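Local coordinates for protein metal-bound toxin (Helicobacter pylori, PDB 4NRN) that probably acts as an RNA-cleaving toxin of a type II toxin-antitoxin system, a YafQ-like member of the RelE family, and binds two zinc ions, at residues G32-E37 with L67-K72; H47-G52 with F56-L61. All coordinates share one frame; numbering follows the deposited sequence.

From the N terminus the chain runs through strand 3-6 and helix 8-19 into helix 24-35, whose C-terminal end meets strand 65-72 in contact 1. That meeting closes a loop of 29 residues, and contact 2 is nested within it: strand 46-48 pairs with strand 56-60 as a beta hairpin, the two strands joined by residues 49-55. The chain then turns near L61 and returns as strand 65-72, which lies beside strand 56-60 in the sheet, Y69 O to R57 N being 2.8 Å. Contact 1 thus packs the end of helix 24-35 on the sheet, while contact 2 builds the edge of the sheet and one zinc site.

Contact 1: G32-E37 with L67-K72; sequences GNLATE and LVYQIK
L34, on the last turn of helix 24-35, packs both branches against the ring of Y69. Its CD1 stands over one ring face, 3.8 Å from the centroid and 17° off the ring normal, a CH-pi contact displaced toward the CE2 side. The other methyl, CD2, sits by the phenol end, 3.6 Å from Y69 OH. The Y69 ring is set for this by a first torsion of 67°, which tucks CG in between the two backbone branches. L67, two residues earlier on the same side of the strand, adds its CD1 at 3.9 Å from L34 CD1, so one leucine methyl is shared between an aromatic face and an aliphatic tip. This is helix-on-sheet packing in the RelE-like fold: alternate residues of strand 65-72 face the helix, while backbone bonds tie the strand to its neighbours 56-60 and 77-84. The phenol oxygen of the buried Y69 is hydrogen-bonded to D46 OD1, which fixes the outer end of the ring. Beyond Y69 the packing slackens. I71 CD1 comes no nearer than 4.5 Å to L34 O, and the helix ends there in a Schellman motif, with E37 at positive phi as its C-prime residue and E37 N bonded to L34 O at 2.9 Å. On this solvent side the exposed E37 leans toward the strand without packing on it, and its carboxylate forms a salt bridge with K73.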
# COMPACT_ATOMS: atom_id res chain seq x y z
N GLY A 32 6.57 -6.49 0.40
CA GLY A 32 7.08 -7.85 0.42
C GLY A 32 6.22 -8.78 1.26
O GLY A 32 5.73 -9.79 0.77
N ASN A 33 6.04 -8.43 2.54
CA ASN A 33 5.21 -9.23 3.44
C ASN A 33 3.80 -9.40 2.93
O ASN A 33 3.25 -10.50 2.91
CB ASN A 33 5.16 -8.62 4.83
CG ASN A 33 6.27 -9.10 5.72
OD1 ASN A 33 6.72 -10.24 5.60
ND2 ASN A 33 6.72 -8.23 6.62
N LEU A 34 3.19 -8.28 2.53
CA LEU A 34 1.83 -8.33 2.01
C LEU A 34 1.73 -9.39 0.90
O LEU A 34 0.85 -10.26 0.93
CB LEU A 34 1.40 -6.94 1.52
CG LEU A 34 1.04 -5.95 2.64
CD1 LEU A 34 0.66 -4.59 2.09
CD2 LEU A 34 -0.10 -6.50 3.50
N ALA A 35 2.65 -9.32 -0.06
CA ALA A 35 2.65 -10.22 -1.23
C ALA A 35 2.94 -11.70 -0.92
O ALA A 35 2.50 -12.58 -1.66
CB ALA A 35 3.60 -9.68 -2.32
N THR A 36 3.69 -11.98 0.14
CA THR A 36 3.88 -13.37 0.58
C THR A 36 2.89 -13.68 1.70
O THR A 36 3.04 -14.68 2.42
CB THR A 36 5.34 -13.66 1.04
OG1 THR A 36 5.70 -12.79 2.12
CG2 THR A 36 6.33 -13.46 -0.11
N GLU A 37 1.91 -12.80 1.85
CA GLU A 37 0.77 -12.96 2.77
C GLU A 37 1.14 -13.29 4.22
O GLU A 37 0.50 -14.14 4.85
CB GLU A 37 -0.22 -13.99 2.21
CG GLU A 37 -0.63 -13.69 0.77
CD GLU A 37 -1.42 -14.81 0.13
OE1 GLU A 37 -0.89 -15.51 -0.76
OE2 GLU A 37 -2.59 -15.01 0.53
N LEU A 67 -0.57 3.15 2.60
CA LEU A 67 -0.50 2.33 1.40
C LEU A 67 -1.88 1.73 1.21
O LEU A 67 -2.28 0.85 1.98
CB LEU A 67 0.51 1.19 1.60
CG LEU A 67 1.06 0.38 0.43
CD1 LEU A 67 1.53 -0.98 0.94
CD2 LEU A 67 0.09 0.20 -0.72
N VAL A 68 -2.61 2.20 0.21
CA VAL A 68 -3.90 1.61 -0.10
C VAL A 68 -3.69 0.53 -1.15
O VAL A 68 -3.14 0.80 -2.22
CB VAL A 68 -4.93 2.65 -0.56
CG1 VAL A 68 -6.25 1.97 -0.90
CG2 VAL A 68 -5.13 3.69 0.54
N TYR A 69 -4.09 -0.69 -0.83
CA TYR A 69 -3.81 -1.82 -1.71
C TYR A 69 -5.00 -2.73 -1.79
O TYR A 69 -5.93 -2.64 -0.99
CB TYR A 69 -2.60 -2.62 -1.22
CG TYR A 69 -2.83 -3.33 0.10
CD1 TYR A 69 -3.34 -4.62 0.14
CD2 TYR A 69 -2.56 -2.69 1.31
CE1 TYR A 69 -3.54 -5.27 1.34
CE2 TYR A 69 -2.77 -3.33 2.51
CZ TYR A 69 -3.26 -4.61 2.53
OH TYR A 69 -3.47 -5.24 3.74
N GLN A 70 -4.96 -3.61 -2.78
CA GLN A 70 -6.06 -4.52 -3.02
C GLN A 70 -5.44 -5.85 -3.37
O GLN A 70 -4.60 -5.92 -4.25
CB GLN A 70 -6.91 -4.00 -4.18
CG GLN A 70 -8.18 -4.79 -4.38
CD GLN A 70 -8.88 -4.44 -5.68
OE1 GLN A 70 -8.42 -3.58 -6.44
NE2 GLN A 70 -9.99 -5.11 -5.95
N ILE A 71 -5.82 -6.89 -2.65
CA ILE A 71 -5.40 -8.22 -3.06
C ILE A 71 -6.46 -8.81 -3.97
O ILE A 71 -7.64 -8.87 -3.60
CB ILE A 71 -5.17 -9.18 -1.87
CG1 ILE A 71 -3.96 -8.74 -1.04
CG2 ILE A 71 -4.96 -10.60 -2.37
CD1 ILE A 71 -3.47 -9.83 -0.09
N LYS A 72 -6.04 -9.21 -5.17
CA LYS A 72 -6.91 -9.88 -6.13
C LYS A 72 -6.51 -11.35 -6.21
O LYS A 72 -5.80 -11.76 -7.13
CB LYS A 72 -6.76 -9.25 -7.51
CG LYS A 72 -7.01 -7.75 -7.55
CD LYS A 72 -8.47 -7.45 -7.83
CE LYS A 72 -8.79 -7.65 -9.30
NZ LYS A 72 -10.26 -7.69 -9.55

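Contact 2: H47-G52 with F56-L61; sequences HPLKGG and FRECHL. With ZN (zinc ion), chain C.
H47 and E58 run alongside each other, imidazole and carboxylate turned 82° apart, and both end on one zinc ion. H47 NE2 binds it at 2.2 Å and E58 OE2 at 2.4 Å. E58 CB lies over one face of the H47 imidazole, offset toward the rim. H60 comes from farther along the strand, its NE2 completing the protein ligands at 2.0 Å; the two imidazoles face each other by their edges across the metal. The far nitrogens are held too: H47 ND1 donates to P48 O from above the carbonyl plane, at 2.7 Å, and H60 ND1 bonds to P63 O. The metal sits on an antiparallel beta hairpin in which H47 N bonds E58 O and E58 N bonds H47 O, so their side chains emerge on the same face. E58 and H86 bind the second zinc; H86 is the predicted proton donor. The R57 chain bends at chi3 (71°), which lays one face of its guanidinium over the H47-P48 peptide; NH2 forms a salt bridge with D46. Toward the type II beta turn from L49 to G52, L49 slants across F56, CD1 at 3.7 Å from F56 CB, and the L49 N-H points straight (178°) at F56 O, although it approaches from above the carbonyl plane.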
# COMPACT_ATOMS: atom_id res chain seq x y z
N HIS A 47 -5.96 -2.44 7.97
CA HIS A 47 -7.37 -2.76 8.07
C HIS A 47 -8.02 -2.51 6.71
O HIS A 47 -7.45 -1.85 5.86
CB HIS A 47 -8.03 -1.90 9.15
CG HIS A 47 -7.86 -0.44 8.92
ND1 HIS A 47 -8.70 0.29 8.11
CD2 HIS A 47 -6.91 0.42 9.36
CE1 HIS A 47 -8.29 1.55 8.08
NE2 HIS A 47 -7.21 1.65 8.82
N PRO A 48 -9.22 -3.07 6.51
CA PRO A 48 -9.96 -2.76 5.29
C PRO A 48 -10.30 -1.28 5.21
O PRO A 48 -10.40 -0.60 6.24
CB PRO A 48 -11.24 -3.58 5.45
CG PRO A 48 -10.85 -4.72 6.33
CD PRO A 48 -9.85 -4.14 7.29
N LEU A 49 -10.46 -0.78 3.98
CA LEU A 49 -10.98 0.56 3.78
C LEU A 49 -12.50 0.55 3.91
O LEU A 49 -13.19 0.01 3.05
CB LEU A 49 -10.60 1.07 2.39
CG LEU A 49 -9.35 1.94 2.31
CD1 LEU A 49 -9.21 2.52 0.92
CD2 LEU A 49 -9.43 3.04 3.36
N LYS A 50 -13.00 1.12 5.00
CA LYS A 50 -14.44 1.34 5.13
C LYS A 50 -14.79 2.45 4.15
O LYS A 50 -14.15 3.50 4.14
CB LYS A 50 -14.82 1.74 6.55
CG LYS A 50 -16.32 1.91 6.75
CD LYS A 50 -16.65 3.05 7.72
CE LYS A 50 -16.79 2.57 9.16
NZ LYS A 50 -15.52 2.07 9.76
N GLY A 51 -15.80 2.21 3.32
CA GLY A 51 -16.14 3.17 2.28
C GLY A 51 -15.67 2.68 0.93
O GLY A 51 -16.10 3.19 -0.10
N GLY A 52 -14.78 1.70 0.93
CA GLY A 52 -14.44 0.99 -0.28
C GLY A 52 -15.25 -0.29 -0.34
O GLY A 52 -14.93 -1.26 0.36
N PHE A 56 -10.61 -3.02 -0.78
CA PHE A 56 -9.45 -2.18 -0.54
C PHE A 56 -9.02 -2.28 0.93
O PHE A 56 -9.86 -2.30 1.82
CB PHE A 56 -9.74 -0.72 -0.87
CG PHE A 56 -9.69 -0.40 -2.34
CD1 PHE A 56 -9.06 -1.25 -3.23
CD2 PHE A 56 -10.24 0.77 -2.82
CE1 PHE A 56 -9.00 -0.95 -4.57
CE2 PHE A 56 -10.18 1.08 -4.17
CZ PHE A 56 -9.56 0.22 -5.04
N ARG A 57 -7.71 -2.35 1.16
CA ARG A 57 -7.16 -2.29 2.51
C ARG A 57 -6.22 -1.11 2.65
O ARG A 57 -5.79 -0.50 1.66
CB ARG A 57 -6.45 -3.59 2.89
CG ARG A 57 -7.35 -4.80 2.93
CD ARG A 57 -6.63 -6.00 3.52
NE ARG A 57 -6.40 -5.86 4.95
CZ ARG A 57 -7.22 -6.32 5.89
NH1 ARG A 57 -8.34 -6.96 5.55
NH2 ARG A 57 -6.93 -6.14 7.17
N GLU A 58 -5.89 -0.80 3.90
CA GLU A 58 -5.14 0.39 4.23
C GLU A 58 -4.04 0.02 5.20
O GLU A 58 -4.30 -0.49 6.29
CB GLU A 58 -6.09 1.41 4.86
CG GLU A 58 -5.60 2.83 4.85
CD GLU A 58 -6.63 3.76 5.45
OE1 GLU A 58 -7.26 4.52 4.68
OE2 GLU A 58 -6.83 3.72 6.68
N CYS A 59 -2.80 0.27 4.80
CA CYS A 59 -1.65 -0.03 5.64
C CYS A 59 -0.97 1.26 6.05
O CYS A 59 -0.75 2.15 5.22
CB CYS A 59 -0.65 -0.93 4.91
SG CYS A 59 0.60 -1.53 6.03
N HIS A 60 -0.63 1.37 7.33
CA HIS A 60 0.04 2.54 7.84
C HIS A 60 1.56 2.36 7.79
O HIS A 60 2.14 1.75 8.69
CB HIS A 60 -0.44 2.82 9.27
CG HIS A 60 -1.83 3.36 9.33
ND1 HIS A 60 -2.12 4.66 9.71
CD2 HIS A 60 -3.03 2.80 9.03
CE1 HIS A 60 -3.42 4.86 9.66
NE2 HIS A 60 -4.00 3.75 9.25
N LEU A 61 2.19 2.87 6.73
CA LEU A 61 3.65 2.83 6.60
C LEU A 61 4.27 3.79 7.62
O LEU A 61 5.36 3.55 8.16
CB LEU A 61 4.07 3.23 5.18
CG LEU A 61 4.18 2.09 4.16
CD1 LEU A 61 2.89 1.31 4.11
CD2 LEU A 61 4.57 2.62 2.78
ZN ZN C . -5.94 3.51 8.89